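Local coordinates for protein chorismate mutase (Helicobacter pylori, PDB 6AL9) that probably catalyses the rearrangement of chorismate to prephenate as a small, all-helical chorismate mutase, at residues L35-I46 with R84-K92. Numbering follows the deposited sequence.
Sequences LKIALIKQESPI and RKFQENALK. With PYR (pyruvic acid), chain D; PHB (p-hydroxybenzoic acid), chain E.
I46 lies across the side chain of Q87, its CG2 methyl 3.2 Å from OE1 and close to the amide carbon as well. CG1 sits beside the backbone N (chi1 -65°), which turns this second branch past the carboxylate of E88, the two side chains running in opposite directions, while CD1 meets CD1 of L91 tip to tip at 3.7 Å. The backbone N of I46 gives a long, bent hydrogen bond to OE2 of E88 (3.3 Å), reaching it on the syn side but well out of the carboxylate plane; it helps fasten the loop after helix 9-41 to helix 69-93. Helix segments 35-41 and 84-92 cross at -52°, with A38 facing Q87 and L91. The CB of A38 rests 3.9 Å from CG of Q87, and CD2 of L91 fits beside the A38 carbonyl and 3.6 Å from CG of Q42, where positive phi takes the chain out of the helix. Farther back along helix 9-41, L35 puts CD1 3.6 Å from CB of A90 and brings CB obliquely to CE2 of F86, whose ring also stacks edge-to-face with H66 of the second subunit. Beyond CG the Q87 chain is extended, carrying its amide to the pocket, where NE2 donates a nearly straight bond to O3 of pyruvate (3.1 Å, 166°). I37 packs on the same ligand through CG2 and CD1, and R13 of the second subunit binds it too. The edge of the R84 guanidinium, salt-bridged to E52, faces O4 of p-hydroxybenzoate. Apolar packing thus joins the helices, while NE2 of Q87 grips pyruvate and OE1 lies against I46 and the p-hydroxybenzoate ring, so that I37, I46 and Q87 form part of the ligand pocket wall.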
ATOM      1  N   LEU B  35       6.030  14.215  -5.925  1.00 30.98           N
ATOM      2  CA  LEU B  35       6.085  15.667  -5.827  1.00 34.36           C
ATOM      3  C   LEU B  35       7.112  16.199  -6.824  1.00 33.47           C
ATOM      4  O   LEU B  35       6.815  17.128  -7.585  1.00 29.83           O
ATOM      5  CB  LEU B  35       6.466  16.123  -4.412  1.00 35.80           C
ATOM      6  CG  LEU B  35       6.522  17.655  -4.227  1.00 37.46           C
ATOM      7  CD1 LEU B  35       5.248  18.344  -4.699  1.00 36.60           C
ATOM      8  CD2 LEU B  35       6.785  17.990  -2.771  1.00 38.44           C
ATOM      9  N   LYS B  36       8.309  15.600  -6.809  1.00 33.00           N
ATOM     10  CA  LYS B  36       9.355  16.002  -7.736  1.00 35.43           C
ATOM     11  C   LYS B  36       8.902  15.859  -9.187  1.00 35.57           C
ATOM     12  O   LYS B  36       9.145  16.761  -9.995  1.00 36.26           O
ATOM     13  CB  LYS B  36      10.620  15.205  -7.500  1.00 39.56           C
ATOM     14  CG  LYS B  36      11.322  15.578  -6.210  1.00 42.45           C
ATOM     15  CD  LYS B  36      12.079  14.390  -5.627  1.00 44.00           C
ATOM     16  CE  LYS B  36      13.511  14.735  -5.282  1.00 48.11           C
ATOM     17  NZ  LYS B  36      13.921  14.027  -4.040  1.00 54.32           N
ATOM     18  N   ILE B  37       8.220  14.754  -9.517  1.00 33.78           N
ATOM     19  CA  ILE B  37       7.742  14.548 -10.876  1.00 31.61           C
ATOM     20  C   ILE B  37       6.727  15.607 -11.262  1.00 32.57           C
ATOM     21  O   ILE B  37       6.778  16.141 -12.361  1.00 34.07           O
ATOM     22  CB  ILE B  37       7.127  13.150 -11.076  1.00 31.61           C
ATOM     23  CG1 ILE B  37       8.214  12.071 -11.117  1.00 30.84           C
ATOM     24  CG2 ILE B  37       6.337  13.077 -12.382  1.00 31.03           C
ATOM     25  CD1 ILE B  37       7.677  10.696 -10.797  1.00 29.33           C
ATOM     26  N   ALA B  38       5.796  15.909 -10.369  1.00 34.34           N
ATOM     27  CA  ALA B  38       4.765  16.896 -10.674  1.00 36.45           C
ATOM     28  C   ALA B  38       5.366  18.206 -11.071  1.00 39.26           C
ATOM     29  O   ALA B  38       4.888  18.846 -12.005  1.00 43.37           O
ATOM     30  CB  ALA B  38       3.878  17.123  -9.468  1.00 38.75           C
ATOM     31  N   LEU B  39       6.406  18.601 -10.339  1.00 41.62           N
ATOM     32  CA  LEU B  39       7.046  19.905 -10.494  1.00 45.48           C
ATOM     33  C   LEU B  39       7.842  20.017 -11.775  1.00 46.98           C
ATOM     34  O   LEU B  39       7.816  21.064 -12.392  1.00 55.23           O
ATOM     35  CB  LEU B  39       7.975  20.194  -9.304  1.00 47.73           C
ATOM     36  CG  LEU B  39       7.279  20.380  -7.954  1.00 50.68           C
ATOM     37  CD1 LEU B  39       8.290  20.589  -6.833  1.00 52.89           C
ATOM     38  CD2 LEU B  39       6.289  21.532  -8.007  1.00 51.23           C
ATOM     39  N   ILE B  40       8.536  18.957 -12.183  1.00 51.20           N
ATOM     40  CA  ILE B  40       9.219  18.960 -13.473  1.00 56.13           C
ATOM     41  C   ILE B  40       8.272  18.813 -14.666  1.00 58.24           C
ATOM     42  O   ILE B  40       8.709  18.929 -15.798  1.00 63.11           O
ATOM     43  CB  ILE B  40      10.338  17.886 -13.568  1.00 58.06           C
ATOM     44  CG1 ILE B  40       9.766  16.480 -13.512  1.00 55.25           C
ATOM     45  CG2 ILE B  40      11.369  18.064 -12.458  1.00 60.68           C
ATOM     46  CD1 ILE B  40      10.725  15.402 -13.978  1.00 59.51           C
ATOM     47  N   LYS B  41       6.988  18.566 -14.449  1.00 60.88           N
ATOM     48  CA  LYS B  41       6.100  18.435 -15.601  1.00 65.09           C
ATOM     49  C   LYS B  41       5.025  19.497 -15.650  1.00 66.22           C
ATOM     50  O   LYS B  41       4.882  20.196 -16.645  1.00 64.24           O
ATOM     51  CB  LYS B  41       5.477  17.050 -15.650  1.00 67.09           C
ATOM     52  CG  LYS B  41       6.465  15.959 -16.008  1.00 71.69           C
ATOM     53  CD  LYS B  41       6.021  15.155 -17.221  1.00 75.36           C
ATOM     54  CE  LYS B  41       7.183  14.899 -18.178  1.00 79.60           C
ATOM     55  NZ  LYS B  41       6.855  15.069 -19.621  1.00 82.31           N
ATOM     56  N   GLN B  42       4.271  19.616 -14.566  1.00 75.81           N
ATOM     57  CA  GLN B  42       3.137  20.534 -14.522  1.00 79.59           C
ATOM     58  C   GLN B  42       2.281  20.361 -15.754  1.00 86.04           C
ATOM     59  O   GLN B  42       2.125  21.293 -16.553  1.00 79.96           O
ATOM     60  CB  GLN B  42       3.615  21.972 -14.436  1.00 75.33           C
ATOM     61  CG  GLN B  42       4.289  22.264 -13.117  1.00 77.35           C
ATOM     62  CD  GLN B  42       5.614  22.956 -13.283  1.00 78.12           C
ATOM     63  OE1 GLN B  42       6.225  22.909 -14.351  1.00 81.42           O
ATOM     64  NE2 GLN B  42       6.068  23.603 -12.222  1.00 75.05           N
ATOM     65  N   GLU B  43       1.753  19.148 -15.908  1.00 90.86           N
ATOM     66  CA  GLU B  43       0.739  18.865 -16.925  1.00 83.91           C
ATOM     67  C   GLU B  43      -0.648  19.248 -16.419  1.00 82.83           C
ATOM     68  O   GLU B  43      -0.903  19.229 -15.214  1.00 69.83           O
ATOM     69  CB  GLU B  43       0.778  17.391 -17.335  1.00 81.36           C
ATOM     70  CG  GLU B  43       2.030  16.974 -18.095  1.00 83.73           C
ATOM     71  CD  GLU B  43       2.401  17.924 -19.225  1.00 87.67           C
ATOM     72  OE1 GLU B  43       2.217  19.155 -19.079  1.00 94.37           O
ATOM     73  OE2 GLU B  43       2.897  17.443 -20.267  1.00 83.64           O
ATOM     74  N   SER B  44      -1.530  19.635 -17.338  1.00 83.88           N
ATOM     75  CA  SER B  44      -2.838  20.150 -16.951  1.00 81.14           C
ATOM     76  C   SER B  44      -3.532  19.143 -16.036  1.00 85.41           C
ATOM     77  O   SER B  44      -3.890  19.494 -14.907  1.00 88.18           O
ATOM     78  CB  SER B  44      -3.688  20.493 -18.176  1.00 80.12           C
ATOM     79  OG  SER B  44      -3.067  21.492 -18.965  1.00 79.15           O
ATOM     80  N   PRO B  45      -3.714  17.887 -16.516  1.00 81.60           N
ATOM     81  CA  PRO B  45      -3.869  16.685 -15.698  1.00 69.55           C
ATOM     82  C   PRO B  45      -2.574  15.860 -15.521  1.00 60.58           C
ATOM     83  O   PRO B  45      -1.651  15.934 -16.325  1.00 58.22           O
ATOM     84  CB  PRO B  45      -4.923  15.887 -16.477  1.00 70.30           C
ATOM     85  CG  PRO B  45      -4.635  16.224 -17.891  1.00 75.04           C
ATOM     86  CD  PRO B  45      -4.159  17.650 -17.904  1.00 79.64           C
ATOM     87  N   ILE B  46      -2.554  15.060 -14.460  1.00 56.93           N
ATOM     88  CA  ILE B  46      -1.374  14.324 -14.007  1.00 47.94           C
ATOM     89  C   ILE B  46      -1.513  12.882 -14.472  1.00 42.96           C
ATOM     90  O   ILE B  46      -0.558  12.099 -14.438  1.00 43.28           O
ATOM     91  CB  ILE B  46      -1.302  14.345 -12.460  1.00 42.75           C
ATOM     92  CG1 ILE B  46      -1.086  15.767 -11.953  1.00 43.70           C
ATOM     93  CG2 ILE B  46      -0.214  13.430 -11.942  1.00 44.42           C
ATOM     94  CD1 ILE B  46       0.208  16.393 -12.423  1.00 46.04           C
ATOM     95  N   ARG B  84      -2.006  10.691  -7.513  1.00 27.13           N
ATOM     96  CA  ARG B  84      -2.581  11.646  -8.471  1.00 29.73           C
ATOM     97  C   ARG B  84      -3.175  12.866  -7.780  1.00 30.18           C
ATOM     98  O   ARG B  84      -2.858  14.003  -8.134  1.00 29.29           O
ATOM     99  CB  ARG B  84      -3.702  10.987  -9.286  1.00 32.66           C
ATOM    100  CG  ARG B  84      -3.476  10.939 -10.775  1.00 36.30           C
ATOM    101  CD  ARG B  84      -4.692  10.373 -11.499  1.00 38.82           C
ATOM    102  NE  ARG B  84      -4.552   8.934 -11.635  1.00 43.25           N
ATOM    103  CZ  ARG B  84      -5.445   8.032 -11.217  1.00 51.89           C
ATOM    104  NH1 ARG B  84      -6.589   8.417 -10.649  1.00 55.50           N
ATOM    105  NH2 ARG B  84      -5.198   6.731 -11.373  1.00 48.38           N
ATOM    106  N   LYS B  85      -4.073  12.627  -6.828  1.00 30.92           N
ATOM    107  CA  LYS B  85      -4.671  13.707  -6.040  1.00 35.67           C
ATOM    108  C   LYS B  85      -3.596  14.559  -5.336  1.00 34.25           C
ATOM    109  O   LYS B  85      -3.683  15.787  -5.297  1.00 29.10           O
ATOM    110  CB  LYS B  85      -5.649  13.138  -5.006  1.00 41.28           C
ATOM    111  CG  LYS B  85      -7.085  12.970  -5.526  1.00 51.29           C
ATOM    112  CD  LYS B  85      -7.826  11.756  -4.960  1.00 54.56           C
ATOM    113  CE  LYS B  85      -7.656  11.641  -3.439  1.00 61.90           C
ATOM    114  NZ  LYS B  85      -8.794  11.006  -2.704  1.00 59.87           N
ATOM    115  N   PHE B  86      -2.589  13.896  -4.778  1.00 31.82           N
ATOM    116  CA  PHE B  86      -1.539  14.593  -4.060  1.00 34.35           C
ATOM    117  C   PHE B  86      -0.793  15.568  -4.989  1.00 35.30           C
ATOM    118  O   PHE B  86      -0.587  16.742  -4.637  1.00 32.97           O
ATOM    119  CB  PHE B  86      -0.583  13.583  -3.427  1.00 36.28           C
ATOM    120  CG  PHE B  86       0.685  14.193  -2.916  1.00 38.09           C
ATOM    121  CD1 PHE B  86       0.665  15.034  -1.823  1.00 41.35           C
ATOM    122  CD2 PHE B  86       1.895  13.922  -3.534  1.00 36.92           C
ATOM    123  CE1 PHE B  86       1.833  15.600  -1.359  1.00 44.04           C
ATOM    124  CE2 PHE B  86       3.066  14.481  -3.066  1.00 35.97           C
ATOM    125  CZ  PHE B  86       3.037  15.314  -1.982  1.00 40.07           C
ATOM    126  N   GLN B  87      -0.418  15.073  -6.175  1.00 35.78           N
ATOM    127  CA  GLN B  87       0.289  15.860  -7.189  1.00 35.26           C
ATOM    128  C   GLN B  87      -0.539  17.067  -7.656  1.00 37.82           C
ATOM    129  O   GLN B  87      -0.017  18.187  -7.779  1.00 34.49           O
ATOM    130  CB  GLN B  87       0.634  14.989  -8.399  1.00 34.25           C
ATOM    131  CG  GLN B  87       1.839  14.088  -8.214  1.00 34.19           C
ATOM    132  CD  GLN B  87       2.043  13.128  -9.384  1.00 33.84           C
ATOM    133  OE1 GLN B  87       1.346  12.133  -9.506  1.00 32.28           O
ATOM    134  NE2 GLN B  87       3.010  13.417 -10.224  1.00 35.25           N
ATOM    135  N   GLU B  88      -1.822  16.818  -7.910  1.00 39.81           N
ATOM    136  CA  GLU B  88      -2.778  17.873  -8.265  1.00 45.73           C
ATOM    137  C   GLU B  88      -2.805  18.957  -7.217  1.00 45.62           C
ATOM    138  O   GLU B  88      -2.695  20.131  -7.545  1.00 49.78           O
ATOM    139  CB  GLU B  88      -4.201  17.312  -8.413  1.00 49.66           C
ATOM    140  CG  GLU B  88      -4.356  16.237  -9.483  1.00 56.07           C
ATOM    141  CD  GLU B  88      -4.254  16.759 -10.912  1.00 64.17           C
ATOM    142  OE1 GLU B  88      -4.064  17.978 -11.126  1.00 75.01           O
ATOM    143  OE2 GLU B  88      -4.343  15.933 -11.840  1.00 69.72           O
ATOM    144  N   ASN B  89      -2.978  18.565  -5.959  1.00 45.15           N
ATOM    145  CA  ASN B  89      -3.074  19.524  -4.881  1.00 42.85           C
ATOM    146  C   ASN B  89      -1.790  20.267  -4.722  1.00 39.40           C
ATOM    147  O   ASN B  89      -1.813  21.460  -4.605  1.00 38.78           O
ATOM    148  CB  ASN B  89      -3.448  18.855  -3.582  1.00 46.65           C
ATOM    149  CG  ASN B  89      -4.863  18.333  -3.601  1.00 53.67           C
ATOM    150  OD1 ASN B  89      -5.803  19.029  -4.012  1.00 59.49           O
ATOM    151  ND2 ASN B  89      -5.028  17.097  -3.163  1.00 56.61           N
ATOM    152  N   ALA B  90      -0.665  19.576  -4.774  1.00 40.97           N
ATOM    153  CA  ALA B  90       0.629  20.252  -4.760  1.00 41.68           C
ATOM    154  C   ALA B  90       0.725  21.343  -5.834  1.00 44.94           C
ATOM    155  O   ALA B  90       1.136  22.470  -5.534  1.00 53.09           O
ATOM    156  CB  ALA B  90       1.758  19.247  -4.923  1.00 41.48           C
ATOM    157  N   LEU B  91       0.334  21.018  -7.069  1.00 43.94           N
ATOM    158  CA  LEU B  91       0.373  21.983  -8.180  1.00 43.80           C
ATOM    159  C   LEU B  91      -0.612  23.152  -8.036  1.00 51.14           C
ATOM    160  O   LEU B  91      -0.351  24.258  -8.537  1.00 52.04           O
ATOM    161  CB  LEU B  91       0.117  21.288  -9.523  1.00 41.10           C
ATOM    162  CG  LEU B  91       1.216  20.423 -10.133  1.00 39.42           C
ATOM    163  CD1 LEU B  91       0.787  19.940 -11.502  1.00 37.94           C
ATOM    164  CD2 LEU B  91       2.546  21.159 -10.212  1.00 40.67           C
ATOM    165  N   LYS B  92      -1.748  22.908  -7.388  1.00 54.83           N
ATOM    166  CA  LYS B  92      -2.729  23.970  -7.153  1.00 56.87           C
ATOM    167  C   LYS B  92      -2.191  25.036  -6.225  1.00 54.56           C
ATOM    168  O   LYS B  92      -2.422  26.215  -6.471  1.00 51.78           O
ATOM    169  CB  LYS B  92      -4.006  23.405  -6.536  1.00 58.46           C
ATOM    170  CG  LYS B  92      -4.940  22.778  -7.554  1.00 59.61           C
ATOM    171  CD  LYS B  92      -6.243  22.295  -6.920  1.00 59.15           C
ATOM    172  CE  LYS B  92      -7.313  22.050  -7.979  1.00 57.77           C
ATOM    173  NZ  LYS B  92      -8.432  21.201  -7.479  1.00 55.98           N
TER
HETATM  174  C   PYR D 102       4.471   9.838 -13.656  1.00 59.49           C
HETATM  175  O   PYR D 102       3.890   9.966 -14.759  1.00 59.13           O
HETATM  176  OXT PYR D 102       5.515   9.145 -13.575  1.00 49.03           O
HETATM  177  CA  PYR D 102       3.907  10.518 -12.474  1.00 57.43           C
HETATM  178  O3  PYR D 102       3.091  11.421 -12.618  1.00 54.98           O
HETATM  179  CB  PYR D 102       4.334  10.110 -11.093  1.00 58.26           C
HETATM  180  C1' PHB E 101       3.193   7.275  -9.946  0.80 53.31           C
HETATM  181  O1' PHB E 101       3.630   6.110 -10.043  0.80 48.15           O
HETATM  182  O2' PHB E 101       3.633   8.071  -9.082  0.80 55.54           O
HETATM  183  C1  PHB E 101       2.115   7.716 -10.895  0.80 51.84           C
HETATM  184  C2  PHB E 101       1.221   8.740 -10.557  1.00 50.35           C
HETATM  185  C3  PHB E 101       0.227   9.134 -11.455  1.00 46.43           C
HETATM  186  C4  PHB E 101       0.131   8.502 -12.693  1.00 45.36           C
HETATM  187  C5  PHB E 101       1.025   7.485 -13.031  0.80 47.41           C
HETATM  188  C6  PHB E 101       2.014   7.091 -12.135  0.80 49.24           C
HETATM  189  O4  PHB E 101      -0.834   8.863 -13.580  1.00 38.58           O